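Local coordinates for flagellar hook-associated protein 2 (Helicobacter pylori, PDB 6IWY), which caps the growing tip of the flagellar filament, helping flagellin subunits polymerise there and preventing them from leaking out unassembled, at residues 126-132 with 221-227; 41-45 with 123-127; 156-160 with 199-203; 228-232 with 245-249. All coordinates share one frame; numbering follows the deposited sequence.

The chain is an internal piece of the longer cap protein; contacts 1 and 2 lie near its middle, contacts 3 and 4 farther out. Contact 2 opens first along the chain and hands over to contact 1 at strand 126-127, sharing Tyr126 and Phe127, with centres about 12 Å apart. Contact 3 falls within the stretch that contact 1 brings together, and contact 4 follows contact 1 directly. Contacts 3 and 4 meet in one sheet through the neighbouring strands 154-158 and 230-233; contact 1 touches both. Strand 126-127 joins the sheet of 61-67 and 70-76, while 129-132 joins that of 219-224 and 209-214, so this run of chain passes from one sheet to the next.

Contact 1. Residues 126-132 with 221-227; sequences YFGSHLQ and IINDRRG
Ser129 and Asp224 start an antiparallel beta pairing in which edge strand 129-132 lies along strand 219-224, the middle strand of a three-stranded sheet. The axes of 129-132 and 221-224 run antiparallel at 171°. Ser129 with Asp224 and Leu131 with Ile222 are the hydrogen-bonded pairs; His130 with Asn223 and Gln132 with Ile221 are the non-hydrogen-bonded ones. Ile222 N reaches Leu131 O at 2.9 Å, and Asp224 N reaches Ser129 O at the same distance.

Asn223 is the side chain that bonds across to the facing backbone. Its CG stands opposite the backbone N (chi1 170°), which carries the amide across to the other chain, where ND2 donates twice. One bond goes to Phe127 O at 2.6 Å, nearly straight and in the amide plane. The other goes to Ser129 O at 2.8 Å, the donor sitting above that carbonyl's plane, on the opposite face from Asp224 N. Asn223 thus ties the two strand pieces 126-127 and 129-132 together across the break at Gly128, whose positive phi turns the chain.

Apolar packing lies on the His130 and Asn223 side. The Tyr126 ring takes Ile221 CD1 over one face, 4.2 Å from its centroid, while Asn223 OD1 lies in plane at its edge; the phenol OH bonds to Asp212.

Beyond the strand, Asp224 to Gly227 form a type I turn. Asp224 O accepts from both Ser129 N and Gly227 N, which reach it from opposite faces of its plane.

Contact 2. Residues 41-45 with 123-127; sequences DINEL and NRVYF
Asp41 and Val125 meet first: the carboxylate of Asp41 points at residues 123-125, and Val125 N gives OD1 a weak hydrogen bond of 3.2 Å. The same oxygen takes a shorter bond from its own segment, Asn43 ND2 to Asp41 OD1 at 2.7 Å, arriving on the anti side of the carboxylate. Two donors therefore hold that oxygen, one from each side of the contact. Val125 CB sits beside both polar groups, 3.8 Å from Asn43 ND2.

Farther along, Asn43 and Phe127 approach from opposite directions. The amide carbon Asn43 CG comes to the edge of the phenyl ring, 4.0 Å from Phe127 CE1, with the two planes nearly perpendicular at 85°. Phe127 CG lies opposite its own carbonyl carbon (chi1 -65°), which sends the ring out toward residues 41-45. Val125 CG1 leans over one ring face, and Leu45 CD1 packs 4.3 Å from Phe127 CE2.

A second shell surrounds the polar groups. Asn43 ND2 also donates to Val114 O and its OD1 accepts from Asn361, which is consistent with this orientation of the amide; Asp41 OD2 accepts from Ala365 N. Arg124 turns its guanidinium to a salt bridge with Asp212.

Strand 42-49 lies between strands 110-116 and 359-361 in one sheet, whereas strand 126-127 borders strand 61-67 in another; the contact packs these two sheets together.

Contact 3. Residues 156-160 with 199-203; sequences NLKGA and NFKNL
Ala160 N donates to Asn199 O at 3.2 Å, the single hydrogen bond across these segments. It is nearly straight, 174° at the hydrogen, and lies in the carbonyl plane. The bond ties the loop just after strand 154-158 to Asn199, close to helix 201-205.

The rest is packing. Phe200 turns its ring toward Leu157 and Gly159. The leading corner does the touching: Phe200 CE1 lies 3.6 Å from Leu157 CB. The ring presents its rim to the strand backbone, with Leu157 O in plane at the edge, 3.6 Å from Phe200 CZ. One ring face is overlain by CB of Asn199. Leu203, from the first turn of the helix, puts its CD1 branch beside the backbone, 3.6 Å from Ala160 N and close to Lys158 O. That carbonyl also accepts from Arg226, and the ammonium of Lys158 goes to Glu350.

Ile209 of strand 209-214 touches Leu157, Phe200 and Leu203 alike. The chemistry is thus mostly apolar: one backbone bond joins Ala160 to Asn199, and apolar atoms of Leu157, Phe200 and Leu203 make most of the remaining touches, several of them against backbone atoms.

Contact 4. Residues 228-232 with 245-249; sequences GNIEV and TTTQE
Ile230 and Thr247 bring two chain pieces together in opposite directions, 161° apart end to end, with a single backbone bridge at Glu231 and Thr246. Thr247 N donates to Ile230 O at 3.0 Å, and Val232 N donates to Thr245 O at 2.8 Å, in the carbonyl plane. Residues 245-249 form no regular strand, yet they run beside strand 230-233 much as an edge strand would.

A side chain extends the pairing. Thr247 OG1 sits between its own backbone N and carbonyl carbon (chi1 57°), and from there accepts from Ile230 N at 3.1 Å along a nearly straight bond of 174°. Both polar backbone atoms of Ile230 are thereby met by Thr247, while the methyl Thr247 CG2 rests 3.8 Å from Ile230 CB.

Glu231 and Thr246 lie side by side and point the same way, Thr246 CG2 against Glu231 CG at 3.6 Å, the glutamate chain running on extended.

On its other side strand 230-233 pairs with strand 154-158, where the backbone of Glu231 bonds to that of Asn156; Ile230 and Val232 pack on Leu131 of strand 129-132, and Thr245 touches Ala237 of helix 237-240.

Contact 1. Residues 126-132 with 221-227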
loop_
_atom_site.group_PDB
_atom_site.type_symbol
_atom_site.label_atom_id
_atom_site.label_comp_id
_atom_site.label_asym_id
_atom_site.label_seq_id
_atom_site.Cartn_x
_atom_site.Cartn_y
_atom_site.Cartn_z
ATOM N N TYR A 126 0.964 4.693 -0.686
ATOM C CA TYR A 126 1.764 3.646 -0.094
ATOM C C TYR A 126 1.299 2.379 -0.730
ATOM O O TYR A 126 0.164 2.015 -0.552
ATOM C CB TYR A 126 1.582 3.604 1.411
ATOM C CG TYR A 126 2.196 4.793 2.073
ATOM C CD1 TYR A 126 1.427 5.877 2.464
ATOM C CD2 TYR A 126 3.551 4.855 2.266
ATOM C CE1 TYR A 126 2.018 6.997 3.056
ATOM C CE2 TYR A 126 4.143 5.946 2.842
ATOM C CZ TYR A 126 3.376 7.016 3.234
ATOM O OH TYR A 126 4.004 8.094 3.813
ATOM N N PHE A 127 2.163 1.726 -1.500
ATOM C CA PHE A 127 1.809 0.484 -2.160
ATOM C C PHE A 127 1.996 -0.641 -1.177
ATOM O O PHE A 127 2.813 -0.542 -0.294
ATOM C CB PHE A 127 2.691 0.272 -3.393
ATOM C CG PHE A 127 2.460 1.289 -4.446
ATOM C CD1 PHE A 127 3.317 2.362 -4.589
ATOM C CD2 PHE A 127 1.352 1.200 -5.264
ATOM C CE1 PHE A 127 3.072 3.318 -5.548
ATOM C CE2 PHE A 127 1.087 2.149 -6.212
ATOM C CZ PHE A 127 1.939 3.217 -6.356
ATOM N N GLY A 128 1.184 -1.682 -1.314
ATOM C CA GLY A 128 1.316 -2.888 -0.507
ATOM C C GLY A 128 0.594 -2.745 0.823
ATOM O O GLY A 128 -0.511 -2.228 0.866
ATOM N N SER A 129 1.251 -3.153 1.898
ATOM C CA SER A 129 0.706 -3.104 3.221
ATOM C C SER A 129 1.307 -2.027 4.130
ATOM O O SER A 129 2.412 -1.537 3.934
ATOM C CB SER A 129 0.955 -4.457 3.860
ATOM O OG SER A 129 2.224 -4.948 3.493
ATOM N N HIS A 130 0.568 -1.674 5.169
ATOM C CA HIS A 130 0.991 -0.604 6.047
ATOM C C HIS A 130 0.285 -0.710 7.408
ATOM O O HIS A 130 -0.817 -1.207 7.469
ATOM C CB HIS A 130 0.654 0.726 5.408
ATOM C CG HIS A 130 -0.814 0.981 5.333
ATOM N ND1 HIS A 130 -1.534 1.512 6.389
ATOM C CD2 HIS A 130 -1.710 0.738 4.345
ATOM C CE1 HIS A 130 -2.803 1.623 6.033
ATOM N NE2 HIS A 130 -2.935 1.155 4.800
ATOM N N LEU A 131 0.952 -0.257 8.469
ATOM C CA LEU A 131 0.318 -0.018 9.748
ATOM C C LEU A 131 0.583 1.421 10.148
ATOM O O LEU A 131 1.665 1.932 9.936
ATOM C CB LEU A 131 0.868 -0.933 10.834
ATOM C CG LEU A 131 0.214 -2.273 11.107
ATOM C CD1 LEU A 131 0.901 -2.914 12.328
ATOM C CD2 LEU A 131 -1.293 -2.135 11.335
ATOM N N GLN A 132 -0.394 2.046 10.787
ATOM C CA GLN A 132 -0.346 3.475 11.074
ATOM C C GLN A 132 -0.611 3.753 12.541
ATOM O O GLN A 132 -1.526 3.184 13.132
ATOM C CB GLN A 132 -1.396 4.222 10.252
ATOM C CG GLN A 132 -1.054 5.674 10.090
ATOM C CD GLN A 132 -2.234 6.489 9.627
ATOM O OE1 GLN A 132 -2.390 6.736 8.418
ATOM N NE2 GLN A 132 -3.098 6.898 10.579
ATOM N N ILE A 221 4.081 5.609 9.984
ATOM C CA ILE A 221 3.485 4.623 9.101
ATOM C C ILE A 221 4.563 3.647 8.655
ATOM O O ILE A 221 5.581 4.046 8.099
ATOM C CB ILE A 221 2.769 5.315 7.904
ATOM C CG1 ILE A 221 2.027 4.271 7.055
ATOM C CG2 ILE A 221 3.764 6.064 7.074
ATOM C CD1 ILE A 221 0.891 4.797 6.261
ATOM N N ILE A 222 4.388 2.374 8.963
ATOM C CA ILE A 222 5.290 1.323 8.451
ATOM C C ILE A 222 4.652 0.907 7.121
ATOM O O ILE A 222 3.445 0.707 7.059
ATOM C CB ILE A 222 5.384 0.117 9.439
ATOM C CG1 ILE A 222 5.608 0.630 10.870
ATOM C CG2 ILE A 222 6.542 -0.837 9.073
ATOM C CD1 ILE A 222 5.531 -0.442 11.994
ATOM N N ASN A 223 5.426 0.865 6.050
ATOM C CA ASN A 223 4.921 0.411 4.747
ATOM C C ASN A 223 5.869 -0.623 4.228
ATOM O O ASN A 223 7.089 -0.475 4.375
ATOM C CB ASN A 223 4.802 1.557 3.739
ATOM C CG ASN A 223 4.510 1.076 2.300
ATOM O OD1 ASN A 223 5.179 1.493 1.376
ATOM N ND2 ASN A 223 3.516 0.214 2.118
ATOM N N ASP A 224 5.286 -1.697 3.690
ATOM C CA ASP A 224 6.004 -2.742 2.972
ATOM C C ASP A 224 5.442 -2.837 1.547
ATOM O O ASP A 224 4.306 -3.266 1.361
ATOM C CB ASP A 224 5.836 -4.075 3.681
ATOM C CG ASP A 224 6.613 -5.213 2.990
ATOM O OD1 ASP A 224 7.502 -4.950 2.124
ATOM O OD2 ASP A 224 6.331 -6.394 3.330
ATOM N N ARG A 225 6.231 -2.430 0.559
ATOM C CA ARG A 225 5.773 -2.434 -0.798
ATOM C C ARG A 225 5.576 -3.831 -1.323
ATOM O O ARG A 225 4.812 -4.007 -2.274
ATOM C CB ARG A 225 6.743 -1.751 -1.721
ATOM C CG ARG A 225 7.043 -0.301 -1.471
ATOM C CD ARG A 225 8.218 0.182 -2.429
ATOM N NE ARG A 225 8.787 1.430 -1.897
ATOM C CZ ARG A 225 8.362 2.664 -2.202
ATOM N NH1 ARG A 225 7.378 2.864 -3.095
ATOM N NH2 ARG A 225 8.934 3.719 -1.605
ATOM N N ARG A 226 6.246 -4.835 -0.758
ATOM C CA ARG A 226 5.990 -6.206 -1.232
ATOM C C ARG A 226 4.645 -6.750 -0.758
ATOM O O ARG A 226 4.173 -7.766 -1.266
ATOM C CB ARG A 226 7.077 -7.220 -0.882
ATOM C CG ARG A 226 8.521 -6.748 -0.898
ATOM C CD ARG A 226 8.911 -6.551 0.558
ATOM N NE ARG A 226 9.711 -7.659 1.021
ATOM C CZ ARG A 226 9.720 -8.153 2.252
ATOM N NH1 ARG A 226 8.927 -7.683 3.206
ATOM N NH2 ARG A 226 10.528 -9.183 2.497
ATOM N N GLY A 227 4.023 -6.076 0.202
ATOM C CA GLY A 227 2.705 -6.449 0.659
ATOM C C GLY A 227 2.633 -7.462 1.783
ATOM O O GLY A 227 1.563 -7.850 2.157
#

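Contact 2. Residues 41-45 with 123-127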
loop_
_atom_site.group_PDB
_atom_site.type_symbol
_atom_site.label_atom_id
_atom_site.label_comp_id
_atom_site.label_asym_id
_atom_site.label_seq_id
_atom_site.Cartn_x
_atom_site.Cartn_y
_atom_site.Cartn_z
ATOM N N ASP A 41 1.419 13.439 -5.450
ATOM C CA ASP A 41 2.371 12.340 -5.476
ATOM C C ASP A 41 2.622 11.926 -6.929
ATOM O O ASP A 41 1.715 11.969 -7.746
ATOM C CB ASP A 41 1.762 11.162 -4.699
ATOM C CG ASP A 41 2.791 10.351 -3.922
ATOM O OD1 ASP A 41 2.873 9.127 -4.199
ATOM O OD2 ASP A 41 3.486 10.911 -3.025
ATOM N N ILE A 42 3.833 11.518 -7.271
ATOM C CA ILE A 42 4.078 11.020 -8.619
ATOM C C ILE A 42 4.891 9.764 -8.527
ATOM O O ILE A 42 5.985 9.800 -8.018
ATOM C CB ILE A 42 4.841 12.032 -9.526
ATOM C CG1 ILE A 42 4.022 13.309 -9.737
ATOM C CG2 ILE A 42 5.157 11.403 -10.901
ATOM C CD1 ILE A 42 4.829 14.414 -10.389
ATOM N N ASN A 43 4.353 8.663 -9.033
ATOM C CA ASN A 43 5.011 7.371 -8.923
ATOM C C ASN A 43 5.059 6.685 -10.237
ATOM O O ASN A 43 4.120 6.804 -11.061
ATOM C CB ASN A 43 4.220 6.458 -8.015
ATOM C CG ASN A 43 4.026 7.030 -6.663
ATOM O OD1 ASN A 43 4.959 7.053 -5.861
ATOM N ND2 ASN A 43 2.828 7.506 -6.388
ATOM N N GLU A 44 6.129 5.944 -10.440
ATOM C CA GLU A 44 6.181 5.019 -11.541
ATOM C C GLU A 44 5.745 3.704 -10.981
ATOM O O GLU A 44 6.148 3.359 -9.897
ATOM C CB GLU A 44 7.596 4.874 -12.071
ATOM C CG GLU A 44 8.100 6.071 -12.803
ATOM C CD GLU A 44 9.573 6.002 -12.987
ATOM O OE1 GLU A 44 10.167 4.994 -12.546
ATOM O OE2 GLU A 44 10.151 6.954 -13.546
ATOM N N LEU A 45 4.961 2.959 -11.730
ATOM C CA LEU A 45 4.579 1.615 -11.334
ATOM C C LEU A 45 4.688 0.705 -12.571
ATOM O O LEU A 45 4.157 1.028 -13.612
ATOM C CB LEU A 45 3.144 1.626 -10.790
ATOM C CG LEU A 45 2.467 0.289 -10.483
ATOM C CD1 LEU A 45 2.966 -0.280 -9.154
ATOM C CD2 LEU A 45 0.926 0.401 -10.491
ATOM N N ASN A 123 -1.732 12.706 0.868
ATOM C CA ASN A 123 -1.920 12.010 -0.410
ATOM C C ASN A 123 -0.726 11.227 -0.873
ATOM O O ASN A 123 -0.601 10.939 -2.044
ATOM C CB ASN A 123 -2.394 12.974 -1.506
ATOM C CG ASN A 123 -3.820 13.424 -1.285
ATOM O OD1 ASN A 123 -4.763 12.742 -1.694
ATOM N ND2 ASN A 123 -3.988 14.559 -0.611
ATOM N N ARG A 124 0.145 10.837 0.038
ATOM C CA ARG A 124 1.243 9.979 -0.379
ATOM C C ARG A 124 0.575 8.672 -0.753
ATOM O O ARG A 124 -0.482 8.364 -0.197
ATOM C CB ARG A 124 2.279 9.851 0.709
ATOM C CG ARG A 124 2.994 11.172 0.929
ATOM C CD ARG A 124 4.042 11.088 1.997
ATOM N NE ARG A 124 5.212 10.313 1.574
ATOM C CZ ARG A 124 6.249 10.018 2.362
ATOM N NH1 ARG A 124 6.276 10.437 3.628
ATOM N NH2 ARG A 124 7.286 9.310 1.870
ATOM N N VAL A 125 1.101 7.967 -1.754
ATOM C CA VAL A 125 0.581 6.646 -2.094
ATOM C C VAL A 125 1.494 5.547 -1.535
ATOM O O VAL A 125 2.652 5.467 -1.858
ATOM C CB VAL A 125 0.430 6.451 -3.582
ATOM C CG1 VAL A 125 0.005 5.043 -3.851
ATOM C CG2 VAL A 125 -0.608 7.389 -4.174
ATOM N N TYR A 126 0.964 4.693 -0.686
ATOM C CA TYR A 126 1.764 3.646 -0.094
ATOM C C TYR A 126 1.299 2.379 -0.730
ATOM O O TYR A 126 0.164 2.015 -0.552
ATOM C CB TYR A 126 1.582 3.604 1.411
ATOM C CG TYR A 126 2.196 4.793 2.073
ATOM C CD1 TYR A 126 1.427 5.877 2.464
ATOM C CD2 TYR A 126 3.551 4.855 2.266
ATOM C CE1 TYR A 126 2.018 6.997 3.056
ATOM C CE2 TYR A 126 4.143 5.946 2.842
ATOM C CZ TYR A 126 3.376 7.016 3.234
ATOM O OH TYR A 126 4.004 8.094 3.813
ATOM N N PHE A 127 2.163 1.726 -1.500
ATOM C CA PHE A 127 1.809 0.484 -2.160
ATOM C C PHE A 127 1.996 -0.641 -1.177
ATOM O O PHE A 127 2.813 -0.542 -0.294
ATOM C CB PHE A 127 2.691 0.272 -3.393
ATOM C CG PHE A 127 2.460 1.289 -4.446
ATOM C CD1 PHE A 127 3.317 2.362 -4.589
ATOM C CD2 PHE A 127 1.352 1.200 -5.264
ATOM C CE1 PHE A 127 3.072 3.318 -5.548
ATOM C CE2 PHE A 127 1.087 2.149 -6.212
ATOM C CZ PHE A 127 1.939 3.217 -6.356
#

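Contact 3. Residues 156-160 with 199-203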
loop_
_atom_site.group_PDB
_atom_site.type_symbol
_atom_site.label_atom_id
_atom_site.label_comp_id
_atom_site.label_asym_id
_atom_site.label_seq_id
_atom_site.Cartn_x
_atom_site.Cartn_y
_atom_site.Cartn_z
ATOM N N ASN A 156 6.815 -7.461 13.540
ATOM C CA ASN A 156 6.784 -8.679 12.749
ATOM C C ASN A 156 6.559 -8.356 11.286
ATOM O O ASN A 156 5.481 -7.888 10.906
ATOM C CB ASN A 156 5.676 -9.578 13.214
ATOM C CG ASN A 156 6.169 -10.905 13.601
ATOM O OD1 ASN A 156 6.659 -11.081 14.740
ATOM N ND2 ASN A 156 6.074 -11.872 12.692
ATOM N N LEU A 157 7.595 -8.605 10.477
ATOM C CA LEU A 157 7.603 -8.321 9.062
ATOM C C LEU A 157 8.083 -9.544 8.330
ATOM O O LEU A 157 8.745 -10.412 8.933
ATOM C CB LEU A 157 8.568 -7.192 8.769
ATOM C CG LEU A 157 8.164 -5.823 9.297
ATOM C CD1 LEU A 157 9.402 -4.997 9.699
ATOM C CD2 LEU A 157 7.406 -5.128 8.221
ATOM N N LYS A 158 7.772 -9.586 7.028
ATOM C CA LYS A 158 8.260 -10.619 6.136
ATOM C C LYS A 158 9.688 -10.300 5.723
ATOM O O LYS A 158 9.967 -9.215 5.273
ATOM C CB LYS A 158 7.385 -10.711 4.889
ATOM C CG LYS A 158 7.628 -11.962 4.108
ATOM C CD LYS A 158 6.664 -12.132 2.946
ATOM C CE LYS A 158 7.038 -11.291 1.720
ATOM N NZ LYS A 158 6.701 -12.049 0.478
ATOM N N GLY A 159 10.589 -11.255 5.866
ATOM C CA GLY A 159 12.008 -11.039 5.571
ATOM C C GLY A 159 12.450 -11.364 4.151
ATOM O O GLY A 159 11.713 -11.895 3.338
ATOM N N ALA A 160 13.701 -11.049 3.883
ATOM C CA ALA A 160 14.356 -11.376 2.626
ATOM C C ALA A 160 14.184 -12.854 2.209
ATOM O O ALA A 160 14.200 -13.163 1.026
ATOM C CB ALA A 160 15.816 -11.029 2.733
ATOM N N ASN A 199 17.985 -10.197 8.222
ATOM C CA ASN A 199 16.768 -10.498 7.468
ATOM C C ASN A 199 16.133 -9.216 6.939
ATOM O O ASN A 199 15.294 -9.274 6.028
ATOM C CB ASN A 199 15.754 -11.224 8.352
ATOM C CG ASN A 199 16.321 -12.468 9.010
ATOM O OD1 ASN A 199 16.872 -13.334 8.336
ATOM N ND2 ASN A 199 16.183 -12.565 10.324
ATOM N N PHE A 200 16.513 -8.059 7.498
ATOM C CA PHE A 200 15.919 -6.797 7.051
ATOM C C PHE A 200 16.836 -5.745 6.436
ATOM O O PHE A 200 16.343 -4.881 5.703
ATOM C CB PHE A 200 15.022 -6.203 8.157
ATOM C CG PHE A 200 13.969 -7.145 8.592
ATOM C CD1 PHE A 200 12.882 -7.397 7.775
ATOM C CD2 PHE A 200 14.102 -7.859 9.762
ATOM C CE1 PHE A 200 11.923 -8.308 8.129
ATOM C CE2 PHE A 200 13.141 -8.765 10.122
ATOM C CZ PHE A 200 12.045 -8.988 9.281
ATOM N N LYS A 201 18.144 -5.837 6.700
ATOM C CA LYS A 201 19.121 -4.834 6.258
ATOM C C LYS A 201 18.856 -4.335 4.845
ATOM O O LYS A 201 18.807 -3.127 4.615
ATOM C CB LYS A 201 20.558 -5.386 6.353
ATOM N N ASN A 202 18.676 -5.253 3.901
ATOM C CA ASN A 202 18.570 -4.870 2.496
ATOM C C ASN A 202 17.169 -4.467 2.101
ATOM O O ASN A 202 16.976 -3.733 1.119
ATOM C CB ASN A 202 19.084 -5.981 1.589
ATOM C CG ASN A 202 20.558 -6.220 1.769
ATOM O OD1 ASN A 202 21.385 -5.396 1.362
ATOM N ND2 ASN A 202 20.907 -7.345 2.402
ATOM N N LEU A 203 16.182 -4.938 2.847
ATOM C CA LEU A 203 14.805 -4.459 2.616
ATOM C C LEU A 203 14.646 -2.995 3.001
ATOM O O LEU A 203 13.893 -2.267 2.369
ATOM C CB LEU A 203 13.772 -5.328 3.333
ATOM C CG LEU A 203 13.642 -6.681 2.623
ATOM C CD1 LEU A 203 12.751 -7.551 3.481
ATOM C CD2 LEU A 203 13.118 -6.571 1.185
#

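Contact 4. Residues 228-232 with 245-249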
loop_
_atom_site.group_PDB
_atom_site.type_symbol
_atom_site.label_atom_id
_atom_site.label_comp_id
_atom_site.label_asym_id
_atom_site.label_seq_id
_atom_site.Cartn_x
_atom_site.Cartn_y
_atom_site.Cartn_z
ATOM N N GLY A 228 3.752 -7.866 2.362
ATOM C CA GLY A 228 3.714 -8.887 3.403
ATOM C C GLY A 228 3.007 -8.432 4.681
ATOM O O GLY A 228 2.900 -7.256 4.953
ATOM N N ASN A 229 2.537 -9.397 5.462
ATOM C CA ASN A 229 2.019 -9.151 6.788
ATOM C C ASN A 229 2.922 -8.234 7.580
ATOM O O ASN A 229 4.137 -8.346 7.502
ATOM C CB ASN A 229 1.878 -10.463 7.518
ATOM C CG ASN A 229 0.780 -11.333 6.946
ATOM O OD1 ASN A 229 0.084 -10.953 6.011
ATOM N ND2 ASN A 229 0.614 -12.509 7.509
ATOM N N ILE A 230 2.310 -7.282 8.276
ATOM C CA ILE A 230 2.968 -6.464 9.281
ATOM C C ILE A 230 2.197 -6.585 10.621
ATOM O O ILE A 230 0.955 -6.509 10.629
ATOM C CB ILE A 230 2.969 -4.980 8.900
ATOM C CG1 ILE A 230 3.635 -4.744 7.548
ATOM C CG2 ILE A 230 3.718 -4.135 9.979
ATOM C CD1 ILE A 230 3.406 -3.293 7.067
ATOM N N GLU A 231 2.939 -6.776 11.722
ATOM C CA GLU A 231 2.393 -6.810 13.077
ATOM C C GLU A 231 3.269 -6.034 14.039
ATOM O O GLU A 231 4.487 -6.109 13.973
ATOM C CB GLU A 231 2.293 -8.229 13.612
ATOM C CG GLU A 231 1.593 -9.200 12.682
ATOM C CD GLU A 231 1.435 -10.636 13.264
ATOM O OE1 GLU A 231 0.697 -11.451 12.626
ATOM O OE2 GLU A 231 2.057 -10.952 14.325
ATOM N N VAL A 232 2.633 -5.291 14.937
ATOM C CA VAL A 232 3.311 -4.644 16.034
ATOM C C VAL A 232 2.809 -5.344 17.272
ATOM O O VAL A 232 1.656 -5.220 17.635
ATOM C CB VAL A 232 2.958 -3.163 16.097
ATOM C CG1 VAL A 232 3.676 -2.454 17.278
ATOM C CG2 VAL A 232 3.263 -2.513 14.753
ATOM N N THR A 245 -3.013 -3.348 15.296
ATOM C CA THR A 245 -1.656 -3.881 15.436
ATOM C C THR A 245 -1.241 -4.912 14.389
ATOM O O THR A 245 -0.103 -5.371 14.423
ATOM C CB THR A 245 -1.456 -4.548 16.788
ATOM O OG1 THR A 245 -2.583 -5.378 17.069
ATOM C CG2 THR A 245 -1.277 -3.500 17.887
ATOM N N THR A 246 -2.146 -5.290 13.491
ATOM C CA THR A 246 -1.826 -6.203 12.394
ATOM C C THR A 246 -2.548 -5.811 11.115
ATOM O O THR A 246 -3.652 -5.295 11.157
ATOM C CB THR A 246 -2.197 -7.668 12.709
ATOM O OG1 THR A 246 -3.616 -7.796 12.774
ATOM C CG2 THR A 246 -1.613 -8.114 14.019
ATOM N N THR A 247 -1.907 -6.069 9.981
ATOM C CA THR A 247 -2.496 -5.786 8.686
ATOM C C THR A 247 -3.344 -6.962 8.280
ATOM O O THR A 247 -3.011 -8.109 8.597
ATOM C CB THR A 247 -1.441 -5.577 7.598
ATOM O OG1 THR A 247 -0.599 -6.742 7.518
ATOM C CG2 THR A 247 -0.592 -4.351 7.906
ATOM N N GLN A 248 -4.421 -6.652 7.549
ATOM C CA GLN A 248 -5.404 -7.640 7.062
ATOM C C GLN A 248 -4.866 -8.394 5.853
ATOM O O GLN A 248 -4.781 -7.841 4.748
ATOM C CB GLN A 248 -6.735 -6.965 6.686
ATOM N N GLU A 249 -4.503 -9.657 6.083
ATOM C CA GLU A 249 -4.202 -10.562 4.997
ATOM C C GLU A 249 -5.444 -10.605 4.136
ATOM O O GLU A 249 -6.490 -11.085 4.578
ATOM C CB GLU A 249 -3.959 -11.961 5.542
ATOM C CG GLU A 249 -2.501 -12.328 5.759
ATOM C CD GLU A 249 -2.261 -13.797 5.424
ATOM O OE1 GLU A 249 -2.767 -14.662 6.183
ATOM O OE2 GLU A 249 -1.611 -14.075 4.378
#